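Sulfhydryl oxidase 1 (Homo sapiens, PDB 3LLI) catalyses the oxidation of thiols to disulfides with molecular oxygen as electron acceptor, using a bound FAD in its Erv-type helical domain. Local coordinates at residues K13-D18 with N254-F259; V51-F56 with F65-N70; Q132-N137 with S184-V189. All coordinates share one frame; numbering follows the deposited sequence.

Contact 1 of 3, residues K13-D18 with N254-F259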
loop_
_atom_site.group_PDB
_atom_site.type_symbol
_atom_site.label_atom_id
_atom_site.label_comp_id
_atom_site.label_asym_id
_atom_site.label_seq_id
_atom_site.Cartn_x
_atom_site.Cartn_y
_atom_site.Cartn_z
ATOM N N LYS A 13 -10.512 0.190 -12.364
ATOM C CA LYS A 13 -9.275 -0.459 -12.757
ATOM C C LYS A 13 -8.021 0.036 -12.044
ATOM O O LYS A 13 -7.904 1.212 -11.695
ATOM C CB LYS A 13 -9.081 -0.321 -14.275
ATOM C CG LYS A 13 -10.033 -1.171 -15.100
ATOM C CD LYS A 13 -9.798 -2.646 -14.810
ATOM C CE LYS A 13 -10.806 -3.542 -15.510
ATOM N NZ LYS A 13 -10.612 -4.981 -15.146
ATOM N N ILE A 14 -7.092 -0.895 -11.838
ATOM C CA ILE A 14 -5.813 -0.614 -11.209
ATOM C C ILE A 14 -4.740 -0.716 -12.293
ATOM O O ILE A 14 -4.685 -1.705 -13.028
ATOM C CB ILE A 14 -5.497 -1.631 -10.095
ATOM C CG1 ILE A 14 -6.484 -1.462 -8.936
ATOM C CG2 ILE A 14 -4.062 -1.441 -9.617
ATOM C CD1 ILE A 14 -6.116 -2.248 -7.692
ATOM N N TYR A 15 -3.892 0.302 -12.395
ATOM C CA TYR A 15 -2.840 0.308 -13.402
ATOM C C TYR A 15 -1.484 -0.083 -12.839
ATOM O O TYR A 15 -0.972 0.553 -11.918
ATOM C CB TYR A 15 -2.760 1.684 -14.051
ATOM C CG TYR A 15 -4.041 2.062 -14.752
ATOM C CD1 TYR A 15 -4.284 1.662 -16.070
ATOM C CD2 TYR A 15 -5.048 2.750 -14.077
ATOM C CE1 TYR A 15 -5.500 1.935 -16.695
ATOM C CE2 TYR A 15 -6.270 3.029 -14.692
ATOM C CZ TYR A 15 -6.489 2.617 -15.998
ATOM O OH TYR A 15 -7.701 2.875 -16.598
ATOM N N MET A 16 -0.906 -1.135 -13.410
ATOM C CA MET A 16 0.392 -1.632 -12.984
ATOM C C MET A 16 1.408 -0.494 -12.894
ATOM O O MET A 16 2.345 -0.557 -12.103
ATOM C CB MET A 16 0.882 -2.702 -13.965
ATOM C CG MET A 16 2.102 -3.480 -13.480
ATOM S SD MET A 16 1.812 -4.248 -11.879
ATOM C CE MET A 16 1.118 -5.842 -12.338
ATOM N N ALA A 17 1.215 0.546 -13.698
ATOM C CA ALA A 17 2.113 1.697 -13.698
ATOM C C ALA A 17 2.089 2.440 -12.360
ATOM O O ALA A 17 3.094 3.032 -11.950
ATOM C CB ALA A 17 1.732 2.653 -14.812
ATOM N N ASP A 18 0.934 2.429 -11.698
ATOM C CA ASP A 18 0.787 3.100 -10.408
ATOM C C ASP A 18 1.513 2.292 -9.335
ATOM O O ASP A 18 2.319 2.830 -8.581
ATOM C CB ASP A 18 -0.698 3.255 -10.051
ATOM C CG ASP A 18 -1.450 4.150 -11.036
ATOM O OD1 ASP A 18 -1.071 5.334 -11.190
ATOM O OD2 ASP A 18 -2.424 3.673 -11.661
ATOM N N ASN A 254 -7.759 -7.767 -11.990
ATOM C CA ASN A 254 -8.272 -6.429 -12.252
ATOM C C ASN A 254 -7.145 -5.459 -12.593
ATOM O O ASN A 254 -7.389 -4.276 -12.841
ATOM C CB ASN A 254 -9.081 -5.905 -11.056
ATOM C CG ASN A 254 -9.572 -4.473 -11.265
ATOM O OD1 ASN A 254 -10.069 -4.122 -12.341
ATOM N ND2 ASN A 254 -9.436 -3.640 -10.236
ATOM N N ILE A 255 -5.912 -5.961 -12.627
ATOM C CA ILE A 255 -4.771 -5.104 -12.944
ATOM C C ILE A 255 -4.548 -4.962 -14.444
ATOM O O ILE A 255 -4.414 -5.950 -15.166
ATOM C CB ILE A 255 -3.449 -5.631 -12.326
ATOM C CG1 ILE A 255 -3.591 -5.804 -10.815
ATOM C CG2 ILE A 255 -2.326 -4.643 -12.603
ATOM C CD1 ILE A 255 -2.338 -6.332 -10.145
ATOM N N ILE A 256 -4.503 -3.722 -14.908
ATOM C CA ILE A 256 -4.270 -3.451 -16.312
ATOM C C ILE A 256 -2.763 -3.371 -16.501
ATOM O O ILE A 256 -2.148 -2.337 -16.234
ATOM C CB ILE A 256 -4.941 -2.129 -16.727
ATOM C CG1 ILE A 256 -6.461 -2.298 -16.660
ATOM C CG2 ILE A 256 -4.496 -1.720 -18.125
ATOM C CD1 ILE A 256 -7.241 -1.070 -17.067
ATOM N N LEU A 257 -2.172 -4.480 -16.939
ATOM C CA LEU A 257 -0.730 -4.551 -17.157
ATOM C C LEU A 257 -0.259 -3.447 -18.083
ATOM O O LEU A 257 -0.917 -3.114 -19.065
ATOM C CB LEU A 257 -0.339 -5.908 -17.738
ATOM C CG LEU A 257 -0.623 -7.097 -16.823
ATOM C CD1 LEU A 257 -0.296 -8.399 -17.549
ATOM C CD2 LEU A 257 0.199 -6.968 -15.552
ATOM N N ASP A 258 0.892 -2.875 -17.758
ATOM C CA ASP A 258 1.440 -1.798 -18.562
ATOM C C ASP A 258 2.262 -2.388 -19.695
ATOM O O ASP A 258 3.474 -2.568 -19.571
ATOM C CB ASP A 258 2.307 -0.886 -17.694
ATOM C CG ASP A 258 2.509 0.473 -18.314
ATOM O OD1 ASP A 258 1.492 1.134 -18.622
ATOM O OD2 ASP A 258 3.677 0.881 -18.491
ATOM N N PHE A 259 1.586 -2.697 -20.798
ATOM C CA PHE A 259 2.239 -3.272 -21.966
ATOM C C PHE A 259 2.758 -2.162 -22.873
ATOM O O PHE A 259 2.511 -0.978 -22.555
ATOM C CB PHE A 259 1.256 -4.162 -22.728
#
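Ile14 and Ile256 join two short strands from far ends of the chain: Ile256 N gives a nearly straight bond to Ile14 O (2.8 Å, 172°), and Met16 N adds a weak one to Ile256 O at 3.3 Å. Packing is tight on the face carrying Tyr15 and Ile256. There Ile256 CD1 pushes against the bent Lys13 chain, only 3.4 Å from Lys13 CG, and sits 3.5 Å from Tyr15 CE1, oblique to a ring whose hydroxyl is tied to Asp10. An alanine in place of Lys13 would probably leave Ile256 CD1 without the aliphatic chain it packs on. Asn254 ND2 is held by the carbonyls of His249 and Ser12. Buried Met16 is packed as well: with CG anti to the backbone N (chi1 -169°) and the chain bent beyond it, its CE lies 3.5 Å from Leu257 CD2 and 3.7 Å from Ile255 CG2. On the face opposite Tyr15, Ile14 and Ile255 meet Phe128 of helix 118-134. The loose side is at the C-terminus, where Leu257 and Asp258 are exposed and Asp258 OD1 comes no nearer than 4.1 Å to Ala17 CB. Two residues per strand, in parallel register, make a minimal two-stranded parallel sheet in a mainly helical fold.

Contact 2 of 3, residues V51-F56 with F65-N70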
loop_
_atom_site.group_PDB
_atom_site.type_symbol
_atom_site.label_atom_id
_atom_site.label_comp_id
_atom_site.label_asym_id
_atom_site.label_seq_id
_atom_site.Cartn_x
_atom_site.Cartn_y
_atom_site.Cartn_z
ATOM N N VAL A 51 7.324 -8.055 3.113
ATOM C CA VAL A 51 5.903 -8.098 2.769
ATOM C C VAL A 51 5.704 -7.859 1.271
ATOM O O VAL A 51 4.862 -8.497 0.636
ATOM C CB VAL A 51 5.099 -7.050 3.575
ATOM C CG1 VAL A 51 3.766 -6.787 2.916
ATOM C CG2 VAL A 51 4.891 -7.555 4.995
ATOM N N LEU A 52 6.478 -6.934 0.713
ATOM C CA LEU A 52 6.388 -6.631 -0.706
ATOM C C LEU A 52 6.725 -7.870 -1.515
ATOM O O LEU A 52 5.940 -8.292 -2.365
ATOM C CB LEU A 52 7.366 -5.516 -1.095
ATOM C CG LEU A 52 7.109 -4.110 -0.556
ATOM C CD1 LEU A 52 8.216 -3.186 -1.035
ATOM C CD2 LEU A 52 5.758 -3.614 -1.036
ATOM N N ALA A 53 7.895 -8.445 -1.235
ATOM C CA ALA A 53 8.385 -9.629 -1.937
ATOM C C ALA A 53 7.359 -10.747 -1.988
ATOM O O ALA A 53 7.208 -11.421 -3.010
ATOM C CB ALA A 53 9.663 -10.142 -1.275
ATOM N N LYS A 54 6.648 -10.940 -0.885
ATOM C CA LYS A 54 5.664 -11.999 -0.817
ATOM C C LYS A 54 4.273 -11.672 -1.351
ATOM O O LYS A 54 3.642 -12.520 -1.995
ATOM C CB LYS A 54 5.523 -12.491 0.620
ATOM C CG LYS A 54 4.550 -13.636 0.733
ATOM C CD LYS A 54 4.344 -14.081 2.159
ATOM C CE LYS A 54 3.487 -15.341 2.183
ATOM N NZ LYS A 54 3.143 -15.753 3.566
ATOM N N TYR A 55 3.800 -10.452 -1.111
ATOM C CA TYR A 55 2.453 -10.087 -1.527
ATOM C C TYR A 55 2.294 -9.087 -2.658
ATOM O O TYR A 55 1.189 -8.925 -3.188
ATOM C CB TYR A 55 1.670 -9.598 -0.309
ATOM C CG TYR A 55 1.535 -10.652 0.756
ATOM C CD1 TYR A 55 0.765 -11.797 0.535
ATOM C CD2 TYR A 55 2.175 -10.515 1.985
ATOM C CE1 TYR A 55 0.636 -12.780 1.518
ATOM C CE2 TYR A 55 2.053 -11.491 2.977
ATOM C CZ TYR A 55 1.279 -12.618 2.735
ATOM O OH TYR A 55 1.127 -13.567 3.715
ATOM N N PHE A 56 3.360 -8.393 -3.031
ATOM C CA PHE A 56 3.209 -7.449 -4.120
ATOM C C PHE A 56 2.752 -8.275 -5.340
ATOM O O PHE A 56 3.311 -9.340 -5.614
ATOM C CB PHE A 56 4.529 -6.748 -4.425
ATOM C CG PHE A 56 4.416 -5.730 -5.520
ATOM C CD1 PHE A 56 3.860 -4.476 -5.266
ATOM C CD2 PHE A 56 4.817 -6.041 -6.821
ATOM C CE1 PHE A 56 3.703 -3.545 -6.287
ATOM C CE2 PHE A 56 4.665 -5.121 -7.852
ATOM C CZ PHE A 56 4.107 -3.864 -7.591
ATOM N N PHE A 65 13.080 -9.137 -8.547
ATOM C CA PHE A 65 13.774 -7.981 -7.994
ATOM C C PHE A 65 13.497 -7.861 -6.500
ATOM O O PHE A 65 14.427 -7.729 -5.693
ATOM C CB PHE A 65 13.309 -6.709 -8.715
ATOM C CG PHE A 65 13.800 -5.436 -8.087
ATOM C CD1 PHE A 65 15.152 -5.112 -8.098
ATOM C CD2 PHE A 65 12.909 -4.570 -7.461
ATOM C CE1 PHE A 65 15.616 -3.944 -7.492
ATOM C CE2 PHE A 65 13.362 -3.395 -6.851
ATOM C CZ PHE A 65 14.717 -3.083 -6.866
ATOM N N LEU A 66 12.215 -7.918 -6.139
ATOM C CA LEU A 66 11.808 -7.808 -4.745
ATOM C C LEU A 66 12.448 -8.898 -3.903
ATOM O O LEU A 66 12.962 -8.621 -2.818
ATOM C CB LEU A 66 10.279 -7.875 -4.616
ATOM C CG LEU A 66 9.577 -6.623 -5.153
ATOM C CD1 LEU A 66 8.069 -6.759 -5.085
ATOM C CD2 LEU A 66 10.042 -5.430 -4.340
ATOM N N HIS A 67 12.435 -10.133 -4.398
ATOM C CA HIS A 67 13.036 -11.216 -3.640
ATOM C C HIS A 67 14.536 -11.015 -3.487
ATOM O O HIS A 67 15.089 -11.246 -2.415
ATOM C CB HIS A 67 12.750 -12.570 -4.288
ATOM C CG HIS A 67 11.352 -13.054 -4.063
ATOM N ND1 HIS A 67 10.281 -12.609 -4.812
ATOM C CD2 HIS A 67 10.843 -13.914 -3.149
ATOM C CE1 HIS A 67 9.172 -13.176 -4.367
ATOM N NE2 HIS A 67 9.485 -13.973 -3.359
ATOM N N SER A 68 15.193 -10.565 -4.547
ATOM C CA SER A 68 16.626 -10.353 -4.457
ATOM C C SER A 68 16.936 -9.280 -3.405
ATOM O O SER A 68 17.743 -9.515 -2.503
ATOM C CB SER A 68 17.204 -9.941 -5.819
ATOM O OG SER A 68 18.613 -9.786 -5.742
ATOM N N VAL A 69 16.296 -8.114 -3.524
ATOM C CA VAL A 69 16.518 -7.025 -2.570
ATOM C C VAL A 69 16.193 -7.501 -1.161
ATOM O O VAL A 69 16.907 -7.179 -0.206
ATOM C CB VAL A 69 15.651 -5.785 -2.876
ATOM C CG1 VAL A 69 15.845 -4.733 -1.787
ATOM C CG2 VAL A 69 16.033 -5.198 -4.219
ATOM N N ASN A 70 15.119 -8.279 -1.042
ATOM C CA ASN A 70 14.700 -8.804 0.248
ATOM C C ASN A 70 15.758 -9.746 0.831
ATOM O O ASN A 70 15.965 -9.761 2.044
ATOM C CB ASN A 70 13.363 -9.527 0.107
ATOM C CG ASN A 70 12.850 -10.083 1.428
ATOM O OD1 ASN A 70 12.777 -9.374 2.434
ATOM N ND2 ASN A 70 12.477 -11.350 1.425
#
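Leu52 and Leu66 meet at the inner side of two helices, where Leu52 CB comes 4.2 Å from Leu66 CD2 and the carbonyl oxygen of Leu52 also faces the leucine's other methyl. Beyond this, the Leu52 side chain touches Leu23 of helix 16-30.

Ala53 follows at the point of nearest backbone approach, its CA 4.8 Å from that of Leu66. With just a methyl at this position, the chains come close enough for Leu66 CB to rest 3.7 Å from Ala53 CA. The same methyl has two further neighbours: Asn70 CB lies 4.0 Å from Ala53 CB, and the His67 ring spreads over it, the methyl carbon on the ring normal and 4.2 Å from the centroid, a CH-pi contact. His67 reaches across with CG anti to its own carbonyl carbon (chi1 -76°), which carries CE1 up to Ala53 O. Its ND1 is taken by Gln63 O one turn back in the same helix, an interaction that helps fix the ring's rotation; Gln63 also sends a weak bond from NE2 to Ala53 O.

The two helices, 39-55 and 60-75, form an antiparallel helical hairpin: the short segments run 148° apart, with their axes 8.4 Å from each other, and a brief connection joins them.

Lys54 and Tyr55 point away from the hairpin partner, the tyrosine ring packing on Leu129 and Ala133 of helix 118-134. At Phe56 the chain leaves helical geometry and its side chain turns back. Phe56 CB sits 3.6 Å from Leu66 CD1, and the two side chains cross at about a right angle. The same methyl lies obliquely beside the phenyl ring, and the Phe56 side chain packs onward against Leu19, Leu23 and Leu125.

Contact 3 of 3, residues Q132-N137 with S184-V189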
loop_
_atom_site.group_PDB
_atom_site.type_symbol
_atom_site.label_atom_id
_atom_site.label_comp_id
_atom_site.label_asym_id
_atom_site.label_seq_id
_atom_site.Cartn_x
_atom_site.Cartn_y
_atom_site.Cartn_z
ATOM N N GLN A 132 -4.185 -9.222 -1.077
ATOM C CA GLN A 132 -3.313 -10.312 -1.505
ATOM C C GLN A 132 -3.095 -11.319 -0.381
ATOM O O GLN A 132 -3.107 -12.530 -0.611
ATOM C CB GLN A 132 -1.954 -9.763 -1.928
ATOM C CG GLN A 132 -1.912 -9.204 -3.332
ATOM C CD GLN A 132 -1.928 -10.305 -4.366
ATOM O OE1 GLN A 132 -2.967 -10.922 -4.617
ATOM N NE2 GLN A 132 -0.765 -10.578 -4.959
ATOM N N ALA A 133 -2.899 -10.809 0.830
ATOM C CA ALA A 133 -2.652 -11.651 1.992
ATOM C C ALA A 133 -3.926 -12.312 2.496
ATOM O O ALA A 133 -3.873 -13.211 3.341
ATOM C CB ALA A 133 -2.035 -10.827 3.109
ATOM N N ALA A 134 -5.067 -11.848 1.997
ATOM C CA ALA A 134 -6.348 -12.418 2.409
ATOM C C ALA A 134 -6.918 -13.277 1.287
ATOM O O ALA A 134 -7.984 -13.866 1.431
ATOM C CB ALA A 134 -7.333 -11.308 2.781
ATOM N N ARG A 135 -6.200 -13.325 0.165
ATOM C CA ARG A 135 -6.606 -14.121 -0.992
ATOM C C ARG A 135 -5.617 -15.245 -1.226
ATOM O O ARG A 135 -5.568 -15.835 -2.309
ATOM C CB ARG A 135 -6.711 -13.263 -2.253
ATOM C CG ARG A 135 -8.026 -12.531 -2.375
ATOM C CD ARG A 135 -8.133 -11.902 -3.732
ATOM N NE ARG A 135 -7.021 -10.990 -3.947
ATOM C CZ ARG A 135 -6.398 -10.839 -5.108
ATOM N NH1 ARG A 135 -6.783 -11.548 -6.163
ATOM N NH2 ARG A 135 -5.397 -9.974 -5.210
ATOM N N GLN A 136 -4.814 -15.515 -0.205
ATOM C CA GLN A 136 -3.839 -16.587 -0.260
ATOM C C GLN A 136 -4.151 -17.484 0.923
ATOM O O GLN A 136 -4.469 -17.001 2.016
ATOM C CB GLN A 136 -2.406 -16.046 -0.156
ATOM C CG GLN A 136 -2.019 -15.083 -1.272
ATOM C CD GLN A 136 -0.513 -14.916 -1.411
ATOM O OE1 GLN A 136 0.233 -15.042 -0.437
ATOM N NE2 GLN A 136 -0.060 -14.618 -2.627
ATOM N N ASN A 137 -4.084 -18.790 0.699
ATOM C CA ASN A 137 -4.367 -19.738 1.761
ATOM C C ASN A 137 -3.455 -19.484 2.957
ATOM O O ASN A 137 -2.230 -19.490 2.832
ATOM C CB ASN A 137 -4.174 -21.170 1.262
ATOM C CG ASN A 137 -5.398 -22.027 1.488
ATOM O OD1 ASN A 137 -6.038 -21.941 2.536
ATOM N ND2 ASN A 137 -5.729 -22.870 0.509
ATOM N N SER A 184 -7.480 -11.133 11.846
ATOM C CA SER A 184 -7.543 -11.978 10.656
ATOM C C SER A 184 -7.282 -11.164 9.390
ATOM O O SER A 184 -7.479 -9.947 9.367
ATOM C CB SER A 184 -8.919 -12.647 10.539
ATOM O OG SER A 184 -9.937 -11.699 10.239
ATOM N N PRO A 185 -6.831 -11.832 8.318
ATOM C CA PRO A 185 -6.547 -11.161 7.047
ATOM C C PRO A 185 -7.718 -10.306 6.552
ATOM O O PRO A 185 -7.532 -9.127 6.246
ATOM C CB PRO A 185 -6.228 -12.323 6.114
ATOM C CG PRO A 185 -5.525 -13.279 7.032
ATOM C CD PRO A 185 -6.396 -13.242 8.274
ATOM N N ASN A 186 -8.916 -10.892 6.470
ATOM C CA ASN A 186 -10.081 -10.133 6.011
ATOM C C ASN A 186 -10.335 -8.977 6.972
ATOM O O ASN A 186 -10.715 -7.893 6.554
ATOM C CB ASN A 186 -11.356 -10.987 5.954
ATOM C CG ASN A 186 -11.243 -12.166 5.007
ATOM O OD1 ASN A 186 -10.788 -12.038 3.864
ATOM N ND2 ASN A 186 -11.680 -13.326 5.477
ATOM N N ALA A 187 -10.150 -9.224 8.264
ATOM C CA ALA A 187 -10.358 -8.179 9.254
ATOM C C ALA A 187 -9.394 -7.020 8.958
ATOM O O ALA A 187 -9.754 -5.854 9.111
ATOM C CB ALA A 187 -10.121 -8.729 10.660
ATOM N N ALA A 188 -8.181 -7.350 8.513
ATOM C CA ALA A 188 -7.174 -6.333 8.206
ATOM C C ALA A 188 -7.588 -5.593 6.950
ATOM O O ALA A 188 -7.444 -4.381 6.863
ATOM C CB ALA A 188 -5.818 -6.968 8.019
ATOM N N VAL A 189 -8.104 -6.328 5.971
ATOM C CA VAL A 189 -8.569 -5.717 4.728
ATOM C C VAL A 189 -9.629 -4.665 5.063
ATOM O O VAL A 189 -9.605 -3.551 4.533
ATOM C CB VAL A 189 -9.202 -6.770 3.780
ATOM C CG1 VAL A 189 -9.916 -6.076 2.618
ATOM C CG2 VAL A 189 -8.116 -7.699 3.238
#
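Ala134 and Pro185 bring the last part of helix 118-134 against the first turn of helix 185-203, two helices of the Erv1/Alr-type domain. Here a single methyl does nearly all the touching from the first segment. Ala134 CB meets Pro185 CB at 3.7 Å, and the proline's CB lies equally near the alanine's CA, so the pyrrolidine ring leans on the backbone as well as the methyl. A turn further along the second helix, Val189 CG2 approaches the same Ala134 CB, also at 3.7 Å. This branch is the one anti to the carbonyl carbon, while CG1 stands anti to the backbone N (chi1 169°). The valine side chain continues against Leu243 and Leu246 of helix 239-249.

Asn186 OD1 approaches the methyl from a third side, 3.7 Å from Ala134 CB. That oxygen accepts a hydrogen bond from Lys247 NZ, and the same ammonium makes a weak one to Ala134 O, so the lysine bridges the two segments on their polar side.

Ser184 is the N-cap of helix 185-203: its OG accepts from Ala187 N at 3.2 Å, with 146° at the hydrogen, and Pro185 takes the first helical position, where its lack of an amide hydrogen costs nothing.

Ala133 contributes chiefly through its backbone, Ala133 O lying 3.7 Å from Pro185 CB. Its own methyl touches Val150 of helix 150-160.

In the fold
Contact 1 ties the two ends of the modelled chain together, and contacts 2 and 3 are both nested in the loop it closes, following one another along the sequence. Only contacts 2 and 3 touch: Tyr55 O probably accepts a hydrogen bond from Gln132 NE2 at 3.1 Å, and the Tyr55 ring packs on Ala133, although the contact centres are 18 Å apart. Contact 1 stays clear of both, about 5 Å from contact 2 and about 7 Å from contact 3 at the nearest atoms. The bound FAD lies closest to contacts 1 and 3, about 7 Å from the Ile14 side chain and about 8 Å from that of Val189; in contact 2 the side chain of Leu52 is about 13 Å from the FAD.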